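Local coordinates for multiple antibiotic resistance protein MarR (PDB 1JGS) that represses transcription of the marRAB operon, which activates antibiotic resistance and oxidative stress genes, by binding the marO operator, at residues K38-I43 against K75-R80; L30-A35 against E103-L108; I49-L54 against R67-L72. All coordinates share one frame; numbering follows the deposited sequence.

Interaction 1: residues K38-I43 against K75-R80; sequences KVLCSI and KGWVER. With SAL (2-hydroxybenzoic acid), chain B.
Leu40 reaches from helix 34-46 into the bend where residues 75-80 pass from a helix end into strand 78-82, and its two methyl branches divide the work. Leu40 CD2 meets Val78 CG2 at 3.8 Å, the closest approach between the segments, and also lies near the CB of Trp77. Leu40 CD1 points at the six-membered part of the indole, 4.1 Å from Trp77 CE3, and comes at the ring obliquely. The extended leucine chain crosses the tryptophan side chain at about a right angle. In Val78 the chi1 of 170° leaves CG2 opposite the carbonyl carbon, and this branch is the one turned to the helix; one turn beyond Leu40, Ile43 extends its CD1 to the same methyl, 4.2 Å from Val78 CG2. The indole itself is covered on one face by Lys75, whose CB sits 3.8 Å above the Trp77 ring plane and over its centre.

Leu40, Ile43, Trp77 and Val78 meet through carbon atoms only, and further packing comes from Leu72 of helix 62-74, which touches Trp77 and Val78, and from Leu94 and Val92 of strand 90-94 against Leu40 and Ile43.

Arg80 leads away from this core to one of the bound salicylates. Its chain bends at chi3 (-54°). Arg80 NH1 makes a weak hydrogen bond (2.9 Å, 128°) to O1' of that salicylate, the oxygen lying at the guanidinium edge, near its plane. Thr66 also bonds this ligand.

Ahead of the strand, Gly76 ends helix 62-74 in a Schellman motif with positive phi. The contact thus joins the helical core to the first strand of the wing, as expected of the winged helix-turn-helix domain of MarR proteins.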
loop_
_atom_site.group_PDB
_atom_site.type_symbol
_atom_site.label_atom_id
_atom_site.label_comp_id
_atom_site.label_asym_id
_atom_site.label_seq_id
_atom_site.Cartn_x
_atom_site.Cartn_y
_atom_site.Cartn_z
ATOM N N LYS A 38 7.908 1.108 8.272
ATOM C CA LYS A 38 6.915 0.049 8.096
ATOM C C LYS A 38 7.525 -1.310 8.480
ATOM O O LYS A 38 6.912 -2.093 9.210
ATOM C CB LYS A 38 6.442 0.009 6.639
ATOM C CG LYS A 38 5.751 1.281 6.164
ATOM C CD LYS A 38 5.450 1.218 4.667
ATOM C CE LYS A 38 4.691 2.451 4.180
ATOM N NZ LYS A 38 3.320 2.540 4.761
ATOM N N VAL A 39 8.726 -1.595 7.986
ATOM C CA VAL A 39 9.369 -2.859 8.331
ATOM C C VAL A 39 9.550 -2.989 9.842
ATOM O O VAL A 39 9.421 -4.086 10.381
ATOM C CB VAL A 39 10.742 -3.006 7.643
ATOM C CG1 VAL A 39 11.528 -4.156 8.260
ATOM C CG2 VAL A 39 10.538 -3.257 6.147
ATOM N N LEU A 40 9.837 -1.884 10.530
ATOM C CA LEU A 40 10.013 -1.947 11.987
ATOM C C LEU A 40 8.685 -2.208 12.714
ATOM O O LEU A 40 8.617 -3.009 13.645
ATOM C CB LEU A 40 10.622 -0.650 12.552
ATOM C CG LEU A 40 12.081 -0.255 12.311
ATOM C CD1 LEU A 40 12.390 1.003 13.133
ATOM C CD2 LEU A 40 13.015 -1.371 12.703
ATOM N N CYS A 41 7.633 -1.524 12.291
ATOM C CA CYS A 41 6.340 -1.703 12.928
ATOM C C CYS A 41 5.847 -3.132 12.737
ATOM O O CYS A 41 5.230 -3.708 13.634
ATOM C CB CYS A 41 5.330 -0.716 12.350
ATOM S SG CYS A 41 5.739 1.010 12.667
ATOM N N SER A 42 6.127 -3.704 11.570
ATOM C CA SER A 42 5.700 -5.071 11.267
ATOM C C SER A 42 6.447 -6.134 12.062
ATOM O O SER A 42 5.865 -7.131 12.461
ATOM C CB SER A 42 5.877 -5.364 9.777
ATOM O OG SER A 42 5.096 -4.482 8.990
ATOM N N ILE A 43 7.747 -5.937 12.266
ATOM C CA ILE A 43 8.543 -6.903 13.007
ATOM C C ILE A 43 8.132 -6.805 14.472
ATOM O O ILE A 43 7.999 -7.813 15.162
ATOM C CB ILE A 43 10.048 -6.596 12.872
ATOM C CG1 ILE A 43 10.497 -6.837 11.427
ATOM C CG2 ILE A 43 10.854 -7.455 13.836
ATOM C CD1 ILE A 43 11.999 -6.661 11.201
ATOM N N LYS A 75 22.039 -0.037 11.110
ATOM C CA LYS A 75 21.593 1.083 11.921
ATOM C C LYS A 75 21.406 0.642 13.375
ATOM O O LYS A 75 21.118 1.464 14.253
ATOM C CB LYS A 75 20.289 1.652 11.363
ATOM C CG LYS A 75 20.462 2.442 10.079
ATOM C CD LYS A 75 19.112 2.982 9.602
ATOM C CE LYS A 75 19.266 4.042 8.523
ATOM N NZ LYS A 75 18.061 4.899 8.435
ATOM N N GLY A 76 21.581 -0.656 13.621
ATOM C CA GLY A 76 21.432 -1.184 14.969
ATOM C C GLY A 76 19.981 -1.270 15.430
ATOM O O GLY A 76 19.703 -1.327 16.629
ATOM N N TRP A 77 19.043 -1.290 14.484
ATOM C CA TRP A 77 17.640 -1.353 14.849
ATOM C C TRP A 77 17.055 -2.751 14.816
ATOM O O TRP A 77 16.020 -3.001 15.422
ATOM C CB TRP A 77 16.813 -0.448 13.934
ATOM C CG TRP A 77 17.161 1.002 14.013
ATOM C CD1 TRP A 77 17.873 1.620 14.996
ATOM C CD2 TRP A 77 16.825 2.016 13.059
ATOM N NE1 TRP A 77 18.010 2.959 14.715
ATOM C CE2 TRP A 77 17.376 3.230 13.530
ATOM C CE3 TRP A 77 16.116 2.017 11.853
ATOM C CZ2 TRP A 77 17.243 4.436 12.837
ATOM C CZ3 TRP A 77 15.979 3.222 11.158
ATOM C CH2 TRP A 77 16.542 4.416 11.654
ATOM N N VAL A 78 17.717 -3.669 14.121
ATOM C CA VAL A 78 17.223 -5.033 13.993
ATOM C C VAL A 78 18.337 -6.046 14.210
ATOM O O VAL A 78 19.503 -5.755 13.949
ATOM C CB VAL A 78 16.612 -5.240 12.581
ATOM C CG1 VAL A 78 16.305 -6.700 12.334
ATOM C CG2 VAL A 78 15.349 -4.391 12.431
ATOM N N GLU A 79 17.984 -7.228 14.704
ATOM C CA GLU A 79 18.974 -8.274 14.915
ATOM C C GLU A 79 18.352 -9.607 14.536
ATOM O O GLU A 79 17.125 -9.775 14.595
ATOM C CB GLU A 79 19.473 -8.297 16.370
ATOM C CG GLU A 79 18.538 -8.891 17.403
ATOM C CD GLU A 79 19.079 -8.703 18.819
ATOM O OE1 GLU A 79 19.257 -7.545 19.222
ATOM O OE2 GLU A 79 19.340 -9.696 19.538
ATOM N N ARG A 80 19.212 -10.534 14.135
ATOM C CA ARG A 80 18.820 -11.863 13.696
ATOM C C ARG A 80 19.141 -12.951 14.719
ATOM O O ARG A 80 20.235 -12.982 15.293
ATOM C CB ARG A 80 19.556 -12.184 12.400
ATOM C CG ARG A 80 18.688 -12.664 11.275
ATOM C CD ARG A 80 19.535 -12.771 10.045
ATOM N NE ARG A 80 20.197 -11.498 9.812
ATOM C CZ ARG A 80 19.951 -10.690 8.785
ATOM N NH1 ARG A 80 19.053 -11.027 7.874
ATOM N NH2 ARG A 80 20.602 -9.536 8.682
HETATM C "C1'" SAL B . 17.755 -12.900 5.561
HETATM O "O1'" SAL B . 18.436 -13.476 6.545
HETATM O "O2'" SAL B . 17.888 -11.692 5.320
HETATM C C1 SAL B . 16.847 -13.773 4.789
HETATM C C2 SAL B . 16.060 -13.222 3.695
HETATM C C3 SAL B . 15.179 -14.034 2.941
HETATM C C4 SAL B . 15.040 -15.390 3.225
HETATM C C5 SAL B . 15.884 -16.015 4.405
HETATM C C6 SAL B . 16.733 -15.173 5.115
HETATM O O2 SAL B . 16.123 -11.912 3.339
#

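Interaction 2: residues L30-A35 against E103-L108; sequences LDITAA and EQCHQL. With SAL (2-hydroxybenzoic acid), chain C.
Leu30 and Ile32 face Cys105, an irregular chain against a regular helix: residues 30-33 are loop and 34-35 begin helix 34-46, whereas residues 103-108 lie wholly within helix 96-118. The backbones stay well apart, the closest pair of CA atoms being Leu30 and Cys105 at 9.1 Å. The loop makes an inverse gamma turn centred on Asp31, with a weak bond from Ile32 N to Leu30 O. On either side of Asp31, Leu30 and Ile32 both send their CB toward the long helix.

The meeting point is a single sulfur. Cys105 carries its SG toward the loop, where Leu30 CD1 lies 4.3 Å from Cys105 SG and Ile32 CG2 lies 4.4 Å from the same atom. Thus one branch from each aliphatic residue addresses the thiol, in a light apolar packing. In Ile32 the CG1 arm is anti to the backbone N (chi1 -175°), and the shorter CG2 branch provides the contact.

On another side of the 30-35 segment, Thr33 and Ala35 line a salicylate pocket. Thr33 OG1 is 3.2 Å from ligand atom C6, and Ala35 CB approaches C5 at the same distance. Thr33 is the N-cap of helix 34-46: a chi1 of 70° places OG1 between the backbone N and the carbonyl carbon, and OG1 caps Gln36 N. Gln36 in turn bonds the ligand through NE2.

Around the contact, Phe37 of helix 34-46 packs on Cys105 and His106, while Glu103 forms a salt bridge with Arg44 farther along that helix. The loop that leads from helix 8-27 into helix 34-46 is touched by helix 96-118 at Leu30 and Ile32, and by Lys75, just past helix 62-74, which bonds Asp31 O.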
loop_
_atom_site.group_PDB
_atom_site.type_symbol
_atom_site.label_atom_id
_atom_site.label_comp_id
_atom_site.label_asym_id
_atom_site.label_seq_id
_atom_site.Cartn_x
_atom_site.Cartn_y
_atom_site.Cartn_z
ATOM N N LEU A 30 13.789 13.201 9.497
ATOM C CA LEU A 30 14.418 12.158 10.306
ATOM C C LEU A 30 15.269 11.210 9.452
ATOM O O LEU A 30 14.983 10.981 8.270
ATOM C CB LEU A 30 13.343 11.360 11.055
ATOM C CG LEU A 30 12.274 12.137 11.838
ATOM C CD1 LEU A 30 11.325 11.156 12.550
ATOM C CD2 LEU A 30 12.942 13.050 12.855
ATOM N N ASP A 31 16.303 10.645 10.067
ATOM C CA ASP A 31 17.219 9.743 9.375
ATOM C C ASP A 31 16.604 8.337 9.263
ATOM O O ASP A 31 17.126 7.351 9.791
ATOM C CB ASP A 31 18.541 9.713 10.144
ATOM C CG ASP A 31 19.676 9.090 9.352
ATOM O OD1 ASP A 31 20.716 8.781 9.967
ATOM O OD2 ASP A 31 19.549 8.909 8.132
ATOM N N ILE A 32 15.475 8.259 8.576
ATOM C CA ILE A 32 14.794 6.990 8.387
ATOM C C ILE A 32 13.774 7.143 7.284
ATOM O O ILE A 32 13.195 8.220 7.124
ATOM C CB ILE A 32 14.049 6.561 9.654
ATOM C CG1 ILE A 32 13.461 5.160 9.447
ATOM C CG2 ILE A 32 12.951 7.600 9.985
ATOM C CD1 ILE A 32 12.857 4.557 10.681
ATOM N N THR A 33 13.534 6.065 6.540
ATOM C CA THR A 33 12.561 6.102 5.458
ATOM C C THR A 33 11.228 5.430 5.839
ATOM O O THR A 33 11.171 4.573 6.723
ATOM C CB THR A 33 13.114 5.419 4.209
ATOM O OG1 THR A 33 13.206 4.011 4.447
ATOM C CG2 THR A 33 14.520 5.965 3.873
ATOM N N ALA A 34 10.157 5.833 5.157
ATOM C CA ALA A 34 8.825 5.291 5.389
ATOM C C ALA A 34 8.876 3.771 5.343
ATOM O O ALA A 34 8.330 3.097 6.215
ATOM C CB ALA A 34 7.855 5.817 4.322
ATOM N N ALA A 35 9.545 3.232 4.327
ATOM C CA ALA A 35 9.660 1.787 4.195
ATOM C C ALA A 35 10.362 1.163 5.398
ATOM O O ALA A 35 9.927 0.120 5.889
ATOM C CB ALA A 35 10.387 1.424 2.901
ATOM N N GLU A 103 9.126 3.491 18.340
ATOM C CA GLU A 103 8.120 4.085 19.214
ATOM C C GLU A 103 8.162 5.611 19.115
ATOM O O GLU A 103 7.122 6.266 19.146
ATOM C CB GLU A 103 8.332 3.638 20.662
ATOM C CG GLU A 103 7.165 3.972 21.585
ATOM C CD GLU A 103 5.843 3.421 21.073
ATOM O OE1 GLU A 103 5.750 2.194 20.863
ATOM O OE2 GLU A 103 4.893 4.211 20.880
ATOM N N GLN A 104 9.354 6.184 18.998
ATOM C CA GLN A 104 9.449 7.633 18.862
ATOM C C GLN A 104 8.675 8.029 17.610
ATOM O O GLN A 104 7.890 8.978 17.627
ATOM C CB GLN A 104 10.895 8.086 18.687
ATOM C CG GLN A 104 11.728 8.181 19.944
ATOM C CD GLN A 104 13.204 8.396 19.613
ATOM O OE1 GLN A 104 13.556 9.272 18.811
ATOM N NE2 GLN A 104 14.071 7.593 20.225
ATOM N N CYS A 105 8.916 7.293 16.527
ATOM C CA CYS A 105 8.267 7.549 15.247
ATOM C C CYS A 105 6.772 7.282 15.274
ATOM O O CYS A 105 5.979 8.124 14.847
ATOM C CB CYS A 105 8.884 6.681 14.147
ATOM S SG CYS A 105 10.563 7.096 13.638
ATOM N N HIS A 106 6.393 6.102 15.756
ATOM C CA HIS A 106 4.985 5.713 15.814
ATOM C C HIS A 106 4.129 6.740 16.549
ATOM O O HIS A 106 2.999 7.029 16.144
ATOM C CB HIS A 106 4.853 4.347 16.484
ATOM C CG HIS A 106 3.481 3.757 16.386
ATOM N ND1 HIS A 106 2.411 4.229 17.117
ATOM C CD2 HIS A 106 3.002 2.736 15.638
ATOM C CE1 HIS A 106 1.334 3.523 16.824
ATOM N NE2 HIS A 106 1.667 2.610 15.929
ATOM N N GLN A 107 4.681 7.297 17.620
ATOM C CA GLN A 107 3.973 8.293 18.404
ATOM C C GLN A 107 3.841 9.617 17.672
ATOM O O GLN A 107 2.751 10.182 17.614
ATOM C CB GLN A 107 4.675 8.518 19.744
ATOM C CG GLN A 107 4.710 7.285 20.624
ATOM C CD GLN A 107 5.231 7.580 22.012
ATOM O OE1 GLN A 107 6.293 8.178 22.171
ATOM N NE2 GLN A 107 4.486 7.154 23.027
ATOM N N LEU A 108 4.941 10.111 17.111
ATOM C CA LEU A 108 4.925 11.388 16.398
ATOM C C LEU A 108 4.019 11.368 15.166
ATOM O O LEU A 108 3.092 12.167 15.054
ATOM C CB LEU A 108 6.347 11.787 15.988
ATOM C CG LEU A 108 7.409 11.690 17.090
ATOM C CD1 LEU A 108 8.702 12.369 16.614
ATOM C CD2 LEU A 108 6.896 12.334 18.379
HETATM C "C1'" SAL C . 16.319 0.799 2.470
HETATM O "O1'" SAL C . 16.610 1.724 3.376
HETATM O "O2'" SAL C . 17.086 -0.184 2.265
HETATM C C1 SAL C . 15.051 1.009 1.737
HETATM C C2 SAL C . 14.618 0.052 0.714
HETATM C C3 SAL C . 13.397 0.243 -0.002
HETATM C C4 SAL C . 12.580 1.358 0.256
HETATM C C5 SAL C . 13.046 2.402 1.363
HETATM C C6 SAL C . 14.243 2.158 2.030
HETATM O O2 SAL C . 15.349 -1.068 0.386
#

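Interaction 3: residues I49-L54 against R67-L72; sequences ITPVEL and RMLDRL. With SAL (2-hydroxybenzoic acid), chain B; SAL (2-hydroxybenzoic acid), chain C.
Leu54 N bonds Thr50 O at 2.8 Å in the first turn of helix 51-58. Thr50 OG1 caps the same turn, accepting a hydrogen bond from Glu53 N at 3.0 Å with an N-H...O angle of 149°. The turn so fixed presents Pro51 and Leu54 to helix 62-74.

Leu69 receives both of them. Leu69 CD1 rests 3.9 Å from Pro51 CB, on the proline ring, and Leu69 CD2 lies 4.1 Å from Leu54 CD2. The Leu54 chain leaves anti to the backbone N (chi1 -180°), whereas CG of Leu69 stands opposite the carbonyl carbon; the two side chains run antiparallel alongside one another, touching through one methyl each.

One salicylate touches both helices: Pro51 CB is 3.5 Å from its C2, with Val52 CG2 near its C4 and Leu69 CD1 near its carboxylate. The other lies on the far flank of helix 62-74, at Met68, which is bent at chi2 and chi3 and brings CE to 3.6 Å from C1 of that ligand. Arg67 reaches away to a salt bridge with Asp61 of the second subunit.

Ile43 of helix 34-46 packs on Leu54 as well. The pairing of helices 51-58 and 62-74 is that of the helix-turn-helix, whose second helix is the recognition helix in MarR proteins; the first salicylate sits against both.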
loop_
_atom_site.group_PDB
_atom_site.type_symbol
_atom_site.label_atom_id
_atom_site.label_comp_id
_atom_site.label_asym_id
_atom_site.label_seq_id
_atom_site.Cartn_x
_atom_site.Cartn_y
_atom_site.Cartn_z
ATOM N N ILE A 49 9.815 -12.606 13.712
ATOM C CA ILE A 49 9.249 -13.095 12.465
ATOM C C ILE A 49 10.340 -13.468 11.480
ATOM O O ILE A 49 11.434 -12.884 11.494
ATOM C CB ILE A 49 8.340 -12.036 11.814
ATOM C CG1 ILE A 49 7.735 -12.595 10.521
ATOM C CG2 ILE A 49 9.142 -10.764 11.546
ATOM C CD1 ILE A 49 6.715 -11.685 9.876
ATOM N N THR A 50 10.048 -14.446 10.632
ATOM C CA THR A 50 11.015 -14.882 9.628
ATOM C C THR A 50 11.054 -13.869 8.481
ATOM O O THR A 50 10.069 -13.172 8.209
ATOM C CB THR A 50 10.649 -16.262 9.064
ATOM O OG1 THR A 50 9.392 -16.184 8.379
ATOM C CG2 THR A 50 10.560 -17.282 10.188
ATOM N N PRO A 51 12.199 -13.754 7.803
ATOM C CA PRO A 51 12.236 -12.788 6.707
ATOM C C PRO A 51 11.187 -13.106 5.643
ATOM O O PRO A 51 10.501 -12.199 5.139
ATOM C CB PRO A 51 13.662 -12.912 6.201
ATOM C CG PRO A 51 14.425 -13.203 7.460
ATOM C CD PRO A 51 13.551 -14.244 8.122
ATOM N N VAL A 52 11.031 -14.389 5.320
ATOM C CA VAL A 52 10.049 -14.787 4.316
ATOM C C VAL A 52 8.623 -14.455 4.751
ATOM O O VAL A 52 7.828 -13.963 3.951
ATOM C CB VAL A 52 10.145 -16.277 4.009
ATOM C CG1 VAL A 52 9.117 -16.641 2.956
ATOM C CG2 VAL A 52 11.556 -16.620 3.532
ATOM N N GLU A 53 8.293 -14.727 6.013
ATOM C CA GLU A 53 6.961 -14.409 6.524
ATOM C C GLU A 53 6.804 -12.886 6.444
ATOM O O GLU A 53 5.753 -12.365 6.064
ATOM C CB GLU A 53 6.823 -14.868 7.978
ATOM C CG GLU A 53 5.452 -14.620 8.601
ATOM C CD GLU A 53 4.406 -15.631 8.165
ATOM O OE1 GLU A 53 4.121 -15.719 6.952
ATOM O OE2 GLU A 53 3.865 -16.341 9.043
ATOM N N LEU A 54 7.867 -12.174 6.803
ATOM C CA LEU A 54 7.849 -10.720 6.756
ATOM C C LEU A 54 7.673 -10.278 5.298
ATOM O O LEU A 54 6.994 -9.290 4.998
ATOM C CB LEU A 54 9.162 -10.173 7.329
ATOM C CG LEU A 54 9.344 -8.655 7.376
ATOM C CD1 LEU A 54 8.196 -8.001 8.131
ATOM C CD2 LEU A 54 10.679 -8.349 8.045
ATOM N N ARG A 67 18.235 -6.518 1.506
ATOM C CA ARG A 67 19.090 -5.337 1.588
ATOM C C ARG A 67 18.540 -4.456 2.694
ATOM O O ARG A 67 19.287 -3.882 3.466
ATOM C CB ARG A 67 19.102 -4.559 0.258
ATOM C CG ARG A 67 19.660 -5.340 -0.922
ATOM C CD ARG A 67 20.141 -4.417 -2.043
ATOM N NE ARG A 67 19.095 -3.532 -2.550
ATOM C CZ ARG A 67 18.083 -3.927 -3.318
ATOM N NH1 ARG A 67 17.967 -5.200 -3.679
ATOM N NH2 ARG A 67 17.183 -3.046 -3.730
ATOM N N MET A 68 17.220 -4.363 2.758
ATOM C CA MET A 68 16.544 -3.567 3.779
ATOM C C MET A 68 16.907 -4.069 5.183
ATOM O O MET A 68 17.263 -3.286 6.071
ATOM C CB MET A 68 15.024 -3.659 3.588
ATOM C CG MET A 68 14.210 -3.185 4.784
ATOM S SD MET A 68 14.344 -1.423 5.036
ATOM C CE MET A 68 12.931 -0.858 4.013
ATOM N N LEU A 69 16.806 -5.380 5.383
ATOM C CA LEU A 69 17.115 -5.940 6.688
ATOM C C LEU A 69 18.580 -5.672 7.051
ATOM O O LEU A 69 18.893 -5.345 8.205
ATOM C CB LEU A 69 16.781 -7.435 6.706
ATOM C CG LEU A 69 15.275 -7.781 6.707
ATOM C CD1 LEU A 69 15.084 -9.292 6.628
ATOM C CD2 LEU A 69 14.618 -7.281 7.997
ATOM N N ASP A 70 19.471 -5.769 6.061
ATOM C CA ASP A 70 20.890 -5.517 6.310
ATOM C C ASP A 70 21.087 -4.052 6.671
ATOM O O ASP A 70 21.854 -3.739 7.571
ATOM C CB ASP A 70 21.750 -5.865 5.090
ATOM C CG ASP A 70 22.131 -7.351 5.029
ATOM O OD1 ASP A 70 21.844 -8.115 5.984
ATOM O OD2 ASP A 70 22.739 -7.752 4.013
ATOM N N ARG A 71 20.412 -3.144 5.977
ATOM C CA ARG A 71 20.564 -1.734 6.315
ATOM C C ARG A 71 20.075 -1.510 7.748
ATOM O O ARG A 71 20.695 -0.782 8.519
ATOM C CB ARG A 71 19.769 -0.846 5.350
ATOM C CG ARG A 71 19.766 0.644 5.695
ATOM C CD ARG A 71 21.186 1.192 5.888
ATOM N NE ARG A 71 22.034 1.042 4.701
ATOM C CZ ARG A 71 21.899 1.753 3.585
ATOM N NH1 ARG A 71 20.942 2.673 3.494
ATOM N NH2 ARG A 71 22.725 1.559 2.564
ATOM N N LEU A 72 18.964 -2.138 8.112
ATOM C CA LEU A 72 18.427 -1.956 9.465
ATOM C C LEU A 72 19.378 -2.492 10.535
ATOM O O LEU A 72 19.473 -1.929 11.627
ATOM C CB LEU A 72 17.043 -2.608 9.575
ATOM C CG LEU A 72 15.965 -1.835 8.791
ATOM C CD1 LEU A 72 14.646 -2.572 8.742
ATOM C CD2 LEU A 72 15.807 -0.482 9.441
HETATM C "C1'" SAL B . 17.755 -12.900 5.561
HETATM O "O1'" SAL B . 18.436 -13.476 6.545
HETATM O "O2'" SAL B . 17.888 -11.692 5.320
HETATM C C1 SAL B . 16.847 -13.773 4.789
HETATM C C2 SAL B . 16.060 -13.222 3.695
HETATM C C3 SAL B . 15.179 -14.034 2.941
HETATM C C4 SAL B . 15.040 -15.390 3.225
HETATM C C5 SAL B . 15.884 -16.015 4.405
HETATM C C6 SAL B . 16.733 -15.173 5.115
HETATM O O2 SAL B . 16.123 -11.912 3.339
HETATM C "C1'" SAL C . 16.319 0.799 2.470
HETATM O "O1'" SAL C . 16.610 1.724 3.376
HETATM O "O2'" SAL C . 17.086 -0.184 2.265
HETATM C C1 SAL C . 15.051 1.009 1.737
HETATM C C2 SAL C . 14.618 0.052 0.714
HETATM C C3 SAL C . 13.397 0.243 -0.002
HETATM C C4 SAL C . 12.580 1.358 0.256
HETATM C C5 SAL C . 13.046 2.402 1.363
HETATM C C6 SAL C . 14.243 2.158 2.030
HETATM O O2 SAL C . 15.349 -1.068 0.386
#

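In the fold
Interactions 1 and 3 lie within the winged helix-turn-helix; interaction 2 joins it to helix 96-118. Interactions 1 and 2 both use helix 34-46. Centres of interactions 1 and 3 lie about 8 Å apart, and Val39 CG1 packs 3.5 Å from Leu72 CD1, joining the wing contact to the helix pair. Interaction 2 is farther out, its centre about 12 Å from that of interaction 1 and about 17 Å from that of interaction 3; Trp77 CZ3 against Ile32 CD1, at 3.4 Å, links interactions 1 and 2. The salicylates tie them together differently: interactions 1 and 3 touch one molecule, and interactions 2 and 3 the other, leaving helix 62-74 between both pockets.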